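PDB 3HE0: transcriptional regulator, TetR family, which probably binds DNA at cis-regulatory regions and controls transcription, as other TetR-family regulators do. Local coordinates for residues 11-14 with 15-19; 32-35 with 36-39; 45-48 with 49-53; 82-85 with 86-89; 150-153 with 154-157. All coordinates share one frame; numbering follows the deposited sequence.

Contact 1. Residues 11-14 with 15-19; sequences DKRD and QILAA. With SO4 (sulfate ion), chain E.
Arg13 and Leu17 sit one helical turn apart, and their side chains cross at a slant. CD1 of Leu17 lies over one face of the Arg13 guanidinium, 3.4 Å from NH2. Arg13 reaches this place with CG anti to its backbone N (chi1 -179°) and a chain extended as far as NE. The edge of the same guanidinium points at a sulfate, probably from the crystallisation liquor. NH2 of Arg13 donates to O3 of the sulfate at 3.2 Å, close to straight (167°) and in the guanidinium plane. NH1 of Arg13 pairs with Glu61, and Leu17 also packs on helix 55-74. This is the first turn of helix 13-27, which belongs to the DNA-binding part typical of TetR regulators. Lys12 is its N-cap residue. Just before it, OD2 of Asp11 accepts from N of Arg13 at 2.9 Å, an Asx turn. A water links the loop to the helix: it donates to O of Asp11 at 2.6 Å and accepts from N of Gln15 at 3.1 Å. On another side, CD1 of Ile16 touches CB of Lys12 at 4.1 Å. The main-chain bond from N of Ile16 to O of Lys12 measures 3.0 Å.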
loop_
_atom_site.group_PDB
_atom_site.type_symbol
_atom_site.label_atom_id
_atom_site.label_comp_id
_atom_site.label_asym_id
_atom_site.label_seq_id
_atom_site.Cartn_x
_atom_site.Cartn_y
_atom_site.Cartn_z
ATOM N N ASP A 11 15.943 -29.457 -11.944
ATOM C CA ASP A 11 16.142 -28.066 -11.437
ATOM C C ASP A 11 15.077 -27.674 -10.389
ATOM O O ASP A 11 13.872 -27.531 -10.702
ATOM C CB ASP A 11 16.142 -27.067 -12.601
ATOM C CG ASP A 11 16.485 -25.654 -12.156
ATOM O OD1 ASP A 11 17.456 -25.081 -12.670
ATOM O OD2 ASP A 11 15.788 -25.116 -11.284
ATOM N N LYS A 12 15.536 -27.460 -9.156
ATOM C CA LYS A 12 14.627 -27.292 -8.022
ATOM C C LYS A 12 14.408 -25.834 -7.690
ATOM O O LYS A 12 13.870 -25.498 -6.656
ATOM C CB LYS A 12 15.226 -28.003 -6.809
ATOM C CG LYS A 12 15.617 -29.440 -7.052
ATOM C CD LYS A 12 14.436 -30.261 -7.410
ATOM C CE LYS A 12 14.847 -31.684 -7.768
ATOM N NZ LYS A 12 13.645 -32.522 -8.085
ATOM N N ARG A 13 14.864 -24.949 -8.557
ATOM C CA ARG A 13 14.905 -23.535 -8.221
ATOM C C ARG A 13 13.510 -22.962 -7.937
ATOM O O ARG A 13 13.295 -22.274 -6.943
ATOM C CB ARG A 13 15.525 -22.767 -9.366
ATOM C CG ARG A 13 15.627 -21.309 -9.097
ATOM C CD ARG A 13 16.190 -20.639 -10.267
ATOM N NE ARG A 13 16.574 -19.293 -9.911
ATOM C CZ ARG A 13 15.787 -18.235 -10.001
ATOM N NH1 ARG A 13 16.251 -17.057 -9.615
ATOM N NH2 ARG A 13 14.556 -18.341 -10.478
ATOM N N ASP A 14 12.590 -23.220 -8.858
ATOM C CA ASP A 14 11.207 -22.763 -8.718
ATOM C C ASP A 14 10.524 -23.348 -7.479
ATOM O O ASP A 14 9.854 -22.638 -6.756
ATOM C CB ASP A 14 10.387 -23.173 -9.951
ATOM C CG ASP A 14 10.827 -22.460 -11.221
ATOM O OD1 ASP A 14 11.109 -21.237 -11.191
ATOM O OD2 ASP A 14 10.853 -23.135 -12.267
ATOM N N GLN A 15 10.716 -24.642 -7.247
ATOM C CA GLN A 15 10.185 -25.293 -6.055
ATOM C C GLN A 15 10.653 -24.582 -4.770
ATOM O O GLN A 15 9.869 -24.309 -3.848
ATOM C CB GLN A 15 10.612 -26.758 -6.055
ATOM C CG GLN A 15 10.051 -27.577 -4.929
ATOM C CD GLN A 15 10.432 -29.047 -5.062
ATOM O OE1 GLN A 15 10.164 -29.670 -6.086
ATOM N NE2 GLN A 15 11.037 -29.605 -4.022
ATOM N N ILE A 16 11.927 -24.236 -4.743
ATOM C CA ILE A 16 12.506 -23.569 -3.593
ATOM C C ILE A 16 11.948 -22.163 -3.475
ATOM O O ILE A 16 11.687 -21.693 -2.356
ATOM C CB ILE A 16 14.091 -23.507 -3.683
ATOM C CG1 ILE A 16 14.685 -24.914 -3.621
ATOM C CG2 ILE A 16 14.656 -22.624 -2.576
ATOM C CD1 ILE A 16 16.207 -25.027 -4.125
ATOM N N LEU A 17 11.825 -21.479 -4.614
ATOM C CA LEU A 17 11.256 -20.130 -4.619
ATOM C C LEU A 17 9.797 -20.152 -4.179
ATOM O O LEU A 17 9.361 -19.277 -3.442
ATOM C CB LEU A 17 11.363 -19.460 -5.991
ATOM C CG LEU A 17 12.714 -18.848 -6.345
ATOM C CD1 LEU A 17 12.621 -18.202 -7.696
ATOM C CD2 LEU A 17 13.239 -17.852 -5.303
ATOM N N ALA A 18 9.075 -21.169 -4.627
ATOM C CA ALA A 18 7.679 -21.361 -4.226
ATOM C C ALA A 18 7.585 -21.573 -2.717
ATOM O O ALA A 18 6.824 -20.891 -2.067
ATOM C CB ALA A 18 7.058 -22.528 -4.958
ATOM N N ALA A 19 8.402 -22.471 -2.159
ATOM C CA ALA A 19 8.413 -22.688 -0.692
ATOM C C ALA A 19 8.767 -21.392 0.027
ATOM O O ALA A 19 8.106 -21.004 0.998
ATOM C CB ALA A 19 9.395 -23.782 -0.305
HETATM S S SO4 E . 12.440 -15.612 -12.072
HETATM O O1 SO4 E . 11.706 -14.369 -12.325
HETATM O O2 SO4 E . 13.392 -15.800 -13.168
HETATM O O3 SO4 E . 13.113 -15.541 -10.772
HETATM O O4 SO4 E . 11.535 -16.756 -12.053
HETATM O O HOH W 1 11.841 -26.496 -9.463
#

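Contact 2. Residues 32-35 with 36-39; sequences LSMQ and KLAN
Residues 33 to 39 turn from loop into helix 34-41, and the backbone bonds run four residues back: N of Leu37 to O of Ser33 (3.0 Å), N of Ala38 to O of Met34 and N of Asn39 to O of Gln35. Ser33 is the N-cap. Its OG accepts from N of Lys36 at 3.0 Å, and this bond is nearly straight (170°). The same OG also takes a weak, bent bond from N of Gln35 at 2.9 Å (121°). One hydroxyl oxygen thus caps two amides of the first turn, one of them weakly. CB of Lys36 packs at 4.0 Å from OG of Ser33.

The selenium of Met34, a selenomethionine, meets CD2 of Leu37 at 4.3 Å. This is a loose apolar contact. With its CG anti to the backbone N (chi1 180°), Leu37 holds CD2 near the selenium. CB of Leu37 lies 3.3 Å from O of Ser33. Ala38 keeps its CB 3.5 Å from O of Met34. On the exposed side, the amide carbon CG of Asn39 comes to 3.3 Å from O of Gln35.

Leu37 and Ala38 are buried. Leu37 packs on Ala19 and Ala20 of helix 13-27 and on Leu58 of helix 55-74, and both residues touch Ile48. Met34, partly exposed, touches Ile48 as well. Helix 34-41, capped by Ser33 and packed on helix 45-49, is the first helix of the predicted helix-turn-helix motif, residues 33-52.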
loop_
_atom_site.group_PDB
_atom_site.type_symbol
_atom_site.label_atom_id
_atom_site.label_comp_id
_atom_site.label_asym_id
_atom_site.label_seq_id
_atom_site.Cartn_x
_atom_site.Cartn_y
_atom_site.Cartn_z
ATOM N N LEU A 32 12.641 -15.874 7.756
ATOM C CA LEU A 32 12.972 -17.021 6.936
ATOM C C LEU A 32 14.182 -17.790 7.443
ATOM O O LEU A 32 15.245 -17.226 7.701
ATOM C CB LEU A 32 13.189 -16.589 5.487
ATOM C CG LEU A 32 13.358 -17.718 4.465
ATOM C CD1 LEU A 32 12.035 -18.339 4.098
ATOM C CD2 LEU A 32 14.004 -17.186 3.240
ATOM N N SER A 33 13.986 -19.097 7.583
ATOM C CA SER A 33 15.026 -20.042 7.985
ATOM C C SER A 33 15.406 -20.924 6.815
ATOM O O SER A 33 14.535 -21.521 6.192
ATOM C CB SER A 33 14.502 -20.964 9.084
ATOM O OG SER A 33 15.139 -22.227 8.989
HETATM N N MSE A 34 16.698 -21.067 6.553
HETATM C CA MSE A 34 17.119 -21.946 5.472
HETATM C C MSE A 34 16.687 -23.397 5.737
HETATM O O MSE A 34 16.410 -24.160 4.802
HETATM C CB MSE A 34 18.625 -21.847 5.255
HETATM C CG MSE A 34 19.097 -20.479 4.744
HETATM SE SE MSE A 34 18.289 -19.856 3.065
HETATM C CE MSE A 34 19.786 -19.942 1.806
ATOM N N GLN A 35 16.593 -23.762 7.012
ATOM C CA GLN A 35 16.218 -25.129 7.401
ATOM C C GLN A 35 14.748 -25.442 7.119
ATOM O O GLN A 35 14.423 -26.469 6.516
ATOM C CB GLN A 35 16.521 -25.368 8.887
ATOM C CG GLN A 35 16.617 -26.843 9.275
ATOM C CD GLN A 35 17.770 -27.558 8.585
ATOM O OE1 GLN A 35 17.544 -28.439 7.761
ATOM N NE2 GLN A 35 19.010 -27.172 8.904
ATOM N N LYS A 36 13.860 -24.561 7.561
ATOM C CA LYS A 36 12.425 -24.765 7.339
ATOM C C LYS A 36 12.157 -24.674 5.843
ATOM O O LYS A 36 11.310 -25.397 5.323
ATOM C CB LYS A 36 11.574 -23.748 8.111
ATOM C CG LYS A 36 10.319 -24.354 8.816
ATOM C CD LYS A 36 8.967 -23.888 8.242
ATOM C CE LYS A 36 7.780 -24.420 9.096
ATOM N NZ LYS A 36 6.401 -24.033 8.614
ATOM N N LEU A 37 12.904 -23.804 5.158
ATOM C CA LEU A 37 12.786 -23.672 3.714
ATOM C C LEU A 37 13.037 -25.027 3.103
ATOM O O LEU A 37 12.234 -25.509 2.319
ATOM C CB LEU A 37 13.757 -22.621 3.158
ATOM C CG LEU A 37 13.722 -22.394 1.638
ATOM C CD1 LEU A 37 12.366 -21.888 1.156
ATOM C CD2 LEU A 37 14.783 -21.427 1.243
ATOM N N ALA A 38 14.138 -25.658 3.492
ATOM C CA ALA A 38 14.519 -26.927 2.891
ATOM C C ALA A 38 13.463 -27.984 3.214
ATOM O O ALA A 38 13.076 -28.765 2.333
ATOM C CB ALA A 38 15.917 -27.359 3.349
ATOM N N ASN A 39 12.993 -27.969 4.464
ATOM C CA ASN A 39 11.895 -28.835 4.920
ATOM C C ASN A 39 10.618 -28.635 4.085
ATOM O O ASN A 39 10.041 -29.600 3.591
ATOM C CB ASN A 39 11.565 -28.591 6.412
ATOM C CG ASN A 39 12.668 -29.075 7.364
ATOM O OD1 ASN A 39 13.528 -29.861 6.997
ATOM N ND2 ASN A 39 12.634 -28.595 8.597
#

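Contact 3. Residues 45-48 with 49-53; sequences AGTI and YRYFS
Ile48 meets Phe52, and Thr47 meets Arg50 and Tyr51, at the second helix of the predicted helix-turn-helix motif and the residues after it. In TetR regulators this is the recognition helix.

Polar bonds come first. O of Ile48 accepts from two amides. N of Phe52 approaches at 2.9 Å, nearly end-on to the carbonyl. N of Tyr51 comes at 3.1 Å from well above the carbonyl plane (57° out of it). N of Arg50 likewise meets O of Thr47 from above that plane, at 3.1 Å. The bonds from N of Tyr49 and N of Arg50 to O of Gly46 are weak. Several of these bonds span three residues rather than four. Farther out, N of Lys12 makes a hydrogen bond with OH of Tyr51.

The apolar contacts are few. CG2 of Ile48 lies 4.2 Å from CD2 of Phe52, the two side chains crossing at a slant. Phe52 goes on to Ile16, Leu17 and Leu58, and Ile48 also packs on Val43. Thr47 and Tyr51 run side by side, with CG2 of Thr47 4.0 Å from CE2 of Tyr51.

Flat groups complete the contact. The Arg50 chain bends at chi2 and chi3 and folds back, placing one guanidinium face over CA of Thr47. The Tyr51 ring turns its edge to a carbonyl: CD2 of Tyr51 lies 3.2 Å from O of Thr47.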
loop_
_atom_site.group_PDB
_atom_site.type_symbol
_atom_site.label_atom_id
_atom_site.label_comp_id
_atom_site.label_asym_id
_atom_site.label_seq_id
_atom_site.Cartn_x
_atom_site.Cartn_y
_atom_site.Cartn_z
ATOM N N ALA A 45 19.149 -29.278 2.841
ATOM C CA ALA A 45 19.748 -27.917 2.970
ATOM C C ALA A 45 20.796 -27.673 1.916
ATOM O O ALA A 45 20.891 -26.584 1.358
ATOM C CB ALA A 45 20.386 -27.743 4.342
ATOM N N GLY A 46 21.620 -28.683 1.657
ATOM C CA GLY A 46 22.698 -28.531 0.690
ATOM C C GLY A 46 22.186 -28.187 -0.697
ATOM O O GLY A 46 22.813 -27.432 -1.413
ATOM N N THR A 47 21.025 -28.729 -1.067
ATOM C CA THR A 47 20.407 -28.386 -2.340
ATOM C C THR A 47 20.152 -26.877 -2.477
ATOM O O THR A 47 20.305 -26.332 -3.550
ATOM C CB THR A 47 19.120 -29.188 -2.544
ATOM O OG1 THR A 47 19.488 -30.575 -2.600
ATOM C CG2 THR A 47 18.384 -28.795 -3.823
ATOM N N ILE A 48 19.786 -26.202 -1.402
ATOM C CA ILE A 48 19.493 -24.788 -1.507
ATOM C C ILE A 48 20.728 -23.998 -1.928
ATOM O O ILE A 48 20.637 -23.030 -2.703
ATOM C CB ILE A 48 18.943 -24.221 -0.198
ATOM C CG1 ILE A 48 17.566 -24.835 0.062
ATOM C CG2 ILE A 48 18.861 -22.649 -0.256
ATOM C CD1 ILE A 48 17.144 -24.784 1.474
ATOM N N TYR A 49 21.879 -24.408 -1.417
ATOM C CA TYR A 49 23.132 -23.735 -1.733
ATOM C C TYR A 49 23.694 -24.036 -3.114
ATOM O O TYR A 49 24.652 -23.398 -3.530
ATOM C CB TYR A 49 24.154 -23.986 -0.626
ATOM C CG TYR A 49 23.684 -23.329 0.668
ATOM C CD1 TYR A 49 23.785 -21.964 0.836
ATOM C CD2 TYR A 49 23.122 -24.068 1.687
ATOM C CE1 TYR A 49 23.364 -21.340 1.989
ATOM C CE2 TYR A 49 22.701 -23.457 2.862
ATOM C CZ TYR A 49 22.829 -22.085 3.002
ATOM O OH TYR A 49 22.401 -21.436 4.144
ATOM N N ARG A 50 23.092 -24.968 -3.834
ATOM C CA ARG A 50 23.436 -25.189 -5.225
ATOM C C ARG A 50 22.744 -24.213 -6.155
ATOM O O ARG A 50 23.045 -24.185 -7.363
ATOM C CB ARG A 50 23.085 -26.600 -5.628
ATOM C CG ARG A 50 23.805 -27.633 -4.755
ATOM C CD ARG A 50 24.097 -28.871 -5.509
ATOM N NE ARG A 50 22.900 -29.653 -5.601
ATOM C CZ ARG A 50 22.535 -30.537 -4.691
ATOM N NH1 ARG A 50 23.300 -30.736 -3.617
ATOM N NH2 ARG A 50 21.399 -31.204 -4.857
ATOM N N TYR A 51 21.837 -23.434 -5.582
ATOM C CA TYR A 51 21.031 -22.467 -6.330
ATOM C C TYR A 51 21.173 -21.058 -5.804
ATOM O O TYR A 51 21.115 -20.161 -6.595
ATOM C CB TYR A 51 19.535 -22.832 -6.343
ATOM C CG TYR A 51 19.265 -24.088 -7.071
ATOM C CD1 TYR A 51 19.080 -24.101 -8.448
ATOM C CD2 TYR A 51 19.235 -25.293 -6.392
ATOM C CE1 TYR A 51 18.851 -25.321 -9.118
ATOM C CE2 TYR A 51 19.045 -26.471 -7.038
ATOM C CZ TYR A 51 18.853 -26.493 -8.396
ATOM O OH TYR A 51 18.640 -27.728 -8.985
ATOM N N PHE A 52 21.336 -20.862 -4.496
ATOM C CA PHE A 52 21.424 -19.516 -3.918
ATOM C C PHE A 52 22.644 -19.446 -3.035
ATOM O O PHE A 52 22.882 -20.376 -2.281
ATOM C CB PHE A 52 20.161 -19.232 -3.099
ATOM C CG PHE A 52 18.918 -19.407 -3.884
ATOM C CD1 PHE A 52 18.498 -18.406 -4.763
ATOM C CD2 PHE A 52 18.220 -20.587 -3.835
ATOM C CE1 PHE A 52 17.351 -18.567 -5.549
ATOM C CE2 PHE A 52 17.081 -20.766 -4.620
ATOM C CZ PHE A 52 16.634 -19.732 -5.464
ATOM N N SER A 53 23.447 -18.390 -3.128
ATOM C CA SER A 53 24.671 -18.336 -2.333
ATOM C C SER A 53 24.392 -18.183 -0.846
ATOM O O SER A 53 25.085 -18.762 -0.047
ATOM C CB SER A 53 25.605 -17.229 -2.806
ATOM O OG SER A 53 24.888 -16.075 -3.163
#

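Contact 4. Residues 82-85 with 86-89; sequences MPLK and ERYR. Unlike the reference sequence in segment 86-89: Arg87 (reference Cys).
Met82 and Leu84 meet Glu86 and Arg87 at the start of helix 84-97, in the C-terminal domain of this TetR-family protein. Pro83 is the N-cap residue.

Glu86 comes first. Its CG lies 4.0 Å from the selenium of Met82, a selenomethionine. N of Glu86 makes a weak bond to O of Pro83.

Arg87, which differs from the reference sequence, has the most contacts with the preceding turn. Its N donates to O of Pro83 at 3.1 Å, almost straight. CG of Arg87 packs at 3.6 Å against CB of Met82. The chain then bends at chi3 (-98°), which turns the guanidinium back to the loop. There NE of Arg87 donates to O of Met82 at 3.2 Å, from above the carbonyl plane. A water donates to the same O of Met82 and accepts weakly from NH1 of Arg87. CD2 of Leu84 covers one face of the guanidinium, 3.3 Å from NH1 of Arg87.

Tyr88 follows, its CB beside O of Lys85 while the ring reaches into the surrounding aromatic residues. The ring meets Phe160, Trp92 and Trp190, the last edge-to-face, and OH of Tyr88 bonds to Ser189.

Arg89 crosses Lys85, but their ends go to different acids of helix 179-193: Arg89 to Glu183, Lys85 to Glu187. NH2 of Arg89 and OE1 of Glu86 form a salt bridge at 3.4 Å, in which the hydrogen bond is weak.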
loop_
_atom_site.group_PDB
_atom_site.type_symbol
_atom_site.label_atom_id
_atom_site.label_comp_id
_atom_site.label_asym_id
_atom_site.label_seq_id
_atom_site.Cartn_x
_atom_site.Cartn_y
_atom_site.Cartn_z
HETATM N N MSE A 82 -6.685 -4.452 -28.595
HETATM C CA MSE A 82 -7.874 -3.922 -27.899
HETATM C C MSE A 82 -7.846 -2.387 -27.912
HETATM O O MSE A 82 -6.773 -1.781 -28.023
HETATM C CB MSE A 82 -7.923 -4.394 -26.426
HETATM C CG MSE A 82 -8.089 -5.917 -26.159
HETATM SE SE MSE A 82 -8.026 -6.435 -24.191
HETATM C CE MSE A 82 -8.249 -8.389 -24.393
ATOM N N PRO A 83 -9.024 -1.746 -27.791
ATOM C CA PRO A 83 -9.045 -0.310 -27.530
ATOM C C PRO A 83 -8.431 0.038 -26.165
ATOM O O PRO A 83 -8.337 -0.824 -25.287
ATOM C CB PRO A 83 -10.538 0.038 -27.565
ATOM C CG PRO A 83 -11.138 -1.020 -28.382
ATOM C CD PRO A 83 -10.369 -2.261 -28.072
ATOM N N LEU A 84 -8.006 1.293 -26.017
ATOM C CA LEU A 84 -7.278 1.737 -24.829
ATOM C C LEU A 84 -8.057 1.397 -23.579
ATOM O O LEU A 84 -7.546 0.728 -22.692
ATOM C CB LEU A 84 -7.041 3.256 -24.852
ATOM C CG LEU A 84 -5.786 3.813 -25.524
ATOM C CD1 LEU A 84 -5.696 5.250 -25.148
ATOM C CD2 LEU A 84 -4.528 3.088 -25.127
ATOM N N LYS A 85 -9.310 1.846 -23.538
ATOM C CA LYS A 85 -10.117 1.730 -22.322
ATOM C C LYS A 85 -10.362 0.287 -21.900
ATOM O O LYS A 85 -10.511 0.005 -20.716
ATOM C CB LYS A 85 -11.434 2.482 -22.442
ATOM C CG LYS A 85 -12.163 2.689 -21.106
ATOM C CD LYS A 85 -13.196 3.809 -21.234
ATOM C CE LYS A 85 -14.098 3.961 -20.036
ATOM N NZ LYS A 85 -14.908 5.189 -20.217
ATOM N N GLU A 86 -10.356 -0.625 -22.856
ATOM C CA GLU A 86 -10.602 -2.017 -22.570
ATOM C C GLU A 86 -9.354 -2.650 -22.032
ATOM O O GLU A 86 -9.418 -3.495 -21.136
ATOM C CB GLU A 86 -11.076 -2.756 -23.840
ATOM C CG GLU A 86 -11.324 -4.247 -23.629
ATOM C CD GLU A 86 -12.138 -4.542 -22.336
ATOM O OE1 GLU A 86 -13.130 -3.820 -22.024
ATOM O OE2 GLU A 86 -11.756 -5.498 -21.615
ATOM N N ARG A 87 -8.209 -2.289 -22.605
ATOM C CA ARG A 87 -6.947 -2.713 -21.999
ATOM C C ARG A 87 -6.871 -2.194 -20.551
ATOM O O ARG A 87 -6.481 -2.920 -19.652
ATOM C CB ARG A 87 -5.746 -2.214 -22.799
ATOM C CG ARG A 87 -5.582 -2.891 -24.140
ATOM C CD ARG A 87 -4.306 -2.455 -24.802
ATOM N NE ARG A 87 -4.567 -1.401 -25.761
ATOM C CZ ARG A 87 -3.676 -0.498 -26.169
ATOM N NH1 ARG A 87 -4.038 0.408 -27.060
ATOM N NH2 ARG A 87 -2.438 -0.474 -25.697
ATOM N N TYR A 88 -7.256 -0.946 -20.347
ATOM C CA TYR A 88 -7.244 -0.363 -19.006
ATOM C C TYR A 88 -8.137 -1.179 -18.064
ATOM O O TYR A 88 -7.701 -1.593 -16.988
ATOM C CB TYR A 88 -7.666 1.106 -19.046
ATOM C CG TYR A 88 -7.729 1.733 -17.674
ATOM C CD1 TYR A 88 -6.594 2.233 -17.068
ATOM C CD2 TYR A 88 -8.915 1.792 -16.968
ATOM C CE1 TYR A 88 -6.651 2.792 -15.780
ATOM C CE2 TYR A 88 -8.978 2.368 -15.685
ATOM C CZ TYR A 88 -7.845 2.855 -15.109
ATOM O OH TYR A 88 -7.897 3.408 -13.855
ATOM N N ARG A 89 -9.369 -1.454 -18.502
ATOM C CA ARG A 89 -10.326 -2.178 -17.674
ATOM C C ARG A 89 -9.822 -3.567 -17.342
ATOM O O ARG A 89 -10.011 -4.044 -16.216
ATOM C CB ARG A 89 -11.702 -2.273 -18.363
ATOM C CG ARG A 89 -12.797 -2.980 -17.524
ATOM C CD ARG A 89 -14.179 -3.042 -18.217
ATOM N NE ARG A 89 -14.826 -1.742 -18.159
ATOM C CZ ARG A 89 -14.815 -0.830 -19.131
ATOM N NH1 ARG A 89 -15.440 0.328 -18.945
ATOM N NH2 ARG A 89 -14.191 -1.063 -20.294
HETATM O O HOH W 2 -5.929 0.456 -29.575
#

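Contact 5. Residues 150-153 with 154-157; sequences LDNE and VLSG
Asp151 binds Leu155 through its carbonyl and caps the helix with its carboxylate. OD2 of Asp151 accepts from N of Glu153 at 2.6 Å, met on the anti side of the carboxylate. CG of Asp151 is anti to its own N (chi1 -176°), which brings the carboxylate round to that amide. O of Asp151 takes N of Leu155 at 3.0 Å, in the carbonyl plane and close to straight (168°). It also takes a weaker, bent bond from N of Val154 at 2.9 Å. O of Asn152 accepts from N of Ser156, and O of Glu153 from N of Gly157.

Asp151 is thus the N-cap of helix 152-158, in the C-terminal domain of the TetR fold. The carboxylate lies at the helix start, where the helix dipole would probably stabilise its charge. Polar ends nearby are held from outside: Asn152 by Lys142, Asp135 and Asn139, Ser156 by Glu161, and Glu153 by a salt bridge to Lys169 of the second subunit.

The packing lies around Leu150, whose CB points toward the helix. CD1 of Leu150 meets CG1 of Val154 at 3.8 Å, the two side chains crossing. CB of Leu150 touches CD2 of Leu155 at 4.0 Å. CD1 of Leu155 lies 3.6 Å from O of Leu150. Val154 also packs on Tyr175 of the second subunit, and Leu150 on its Ala184.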
loop_
_atom_site.group_PDB
_atom_site.type_symbol
_atom_site.label_atom_id
_atom_site.label_comp_id
_atom_site.label_asym_id
_atom_site.label_seq_id
_atom_site.Cartn_x
_atom_site.Cartn_y
_atom_site.Cartn_z
ATOM N N LEU A 150 1.607 13.095 -18.258
ATOM C CA LEU A 150 2.360 12.971 -17.022
ATOM C C LEU A 150 3.228 11.759 -17.195
ATOM O O LEU A 150 2.912 10.892 -18.014
ATOM C CB LEU A 150 1.392 12.831 -15.825
ATOM C CG LEU A 150 0.438 14.020 -15.589
ATOM C CD1 LEU A 150 -0.541 13.747 -14.432
ATOM C CD2 LEU A 150 1.195 15.348 -15.327
ATOM N N ASP A 151 4.315 11.676 -16.450
ATOM C CA ASP A 151 5.133 10.459 -16.469
ATOM C C ASP A 151 4.256 9.249 -16.186
ATOM O O ASP A 151 3.300 9.342 -15.377
ATOM C CB ASP A 151 6.230 10.525 -15.392
ATOM C CG ASP A 151 7.192 9.310 -15.438
ATOM O OD1 ASP A 151 8.235 9.408 -16.128
ATOM O OD2 ASP A 151 6.899 8.247 -14.814
ATOM N N ASN A 152 4.604 8.118 -16.806
ATOM C CA ASN A 152 3.872 6.871 -16.607
ATOM C C ASN A 152 3.826 6.430 -15.137
ATOM O O ASN A 152 2.877 5.791 -14.716
ATOM C CB ASN A 152 4.453 5.735 -17.477
ATOM C CG ASN A 152 4.233 5.955 -18.971
ATOM O OD1 ASN A 152 3.641 6.941 -19.387
ATOM N ND2 ASN A 152 4.714 5.021 -19.783
ATOM N N GLU A 153 4.837 6.791 -14.358
ATOM C CA GLU A 153 4.840 6.518 -12.919
ATOM C C GLU A 153 3.737 7.278 -12.181
ATOM O O GLU A 153 3.146 6.747 -11.222
ATOM C CB GLU A 153 6.201 6.870 -12.291
ATOM C CG GLU A 153 7.299 5.823 -12.564
ATOM C CD GLU A 153 6.984 4.450 -11.946
ATOM O OE1 GLU A 153 6.366 4.412 -10.849
ATOM O OE2 GLU A 153 7.352 3.403 -12.558
ATOM N N VAL A 154 3.461 8.504 -12.639
ATOM C CA VAL A 154 2.408 9.333 -12.039
ATOM C C VAL A 154 1.041 8.796 -12.504
ATOM O O VAL A 154 0.139 8.575 -11.709
ATOM C CB VAL A 154 2.602 10.800 -12.398
ATOM C CG1 VAL A 154 1.429 11.691 -11.881
ATOM C CG2 VAL A 154 3.945 11.295 -11.865
ATOM N N LEU A 155 0.903 8.535 -13.798
ATOM C CA LEU A 155 -0.333 7.972 -14.312
ATOM C C LEU A 155 -0.659 6.654 -13.574
ATOM O O LEU A 155 -1.796 6.415 -13.167
ATOM C CB LEU A 155 -0.223 7.752 -15.823
ATOM C CG LEU A 155 -0.073 9.022 -16.674
ATOM C CD1 LEU A 155 0.120 8.635 -18.154
ATOM C CD2 LEU A 155 -1.266 9.977 -16.475
ATOM N N SER A 156 0.359 5.824 -13.345
ATOM C CA SER A 156 0.134 4.561 -12.643
ATOM C C SER A 156 -0.309 4.814 -11.202
ATOM O O SER A 156 -1.283 4.215 -10.737
ATOM C CB SER A 156 1.368 3.663 -12.678
ATOM O OG SER A 156 1.073 2.364 -12.113
ATOM N N GLY A 157 0.378 5.734 -10.527
ATOM C CA GLY A 157 0.030 6.094 -9.153
ATOM C C GLY A 157 -1.395 6.615 -9.014
ATOM O O GLY A 157 -2.015 6.400 -8.004
#

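Contacts 1, 2 and 3 lie together in the DNA-binding part, with centres 11 to 12 Å apart, and they touch one another. Ile16 of contact 1 meets Leu37 of contact 2 and two rings of contact 3, Tyr51 and Phe52. CG of Met34 in contact 2 comes to 3.5 Å from OH of Tyr49 in contact 3. In the predicted helix-turn-helix, contact 2 covers the start of the first helix, and contact 3 the second helix with the residues after it. Contacts 4 and 5 lie on the opposite side of the chain's centre, in the C-terminal domain. Their centres are about 17 Å apart, and those of contacts 3 and 5 about 40 Å. Among the five, contact 5 alone meets the second subunit.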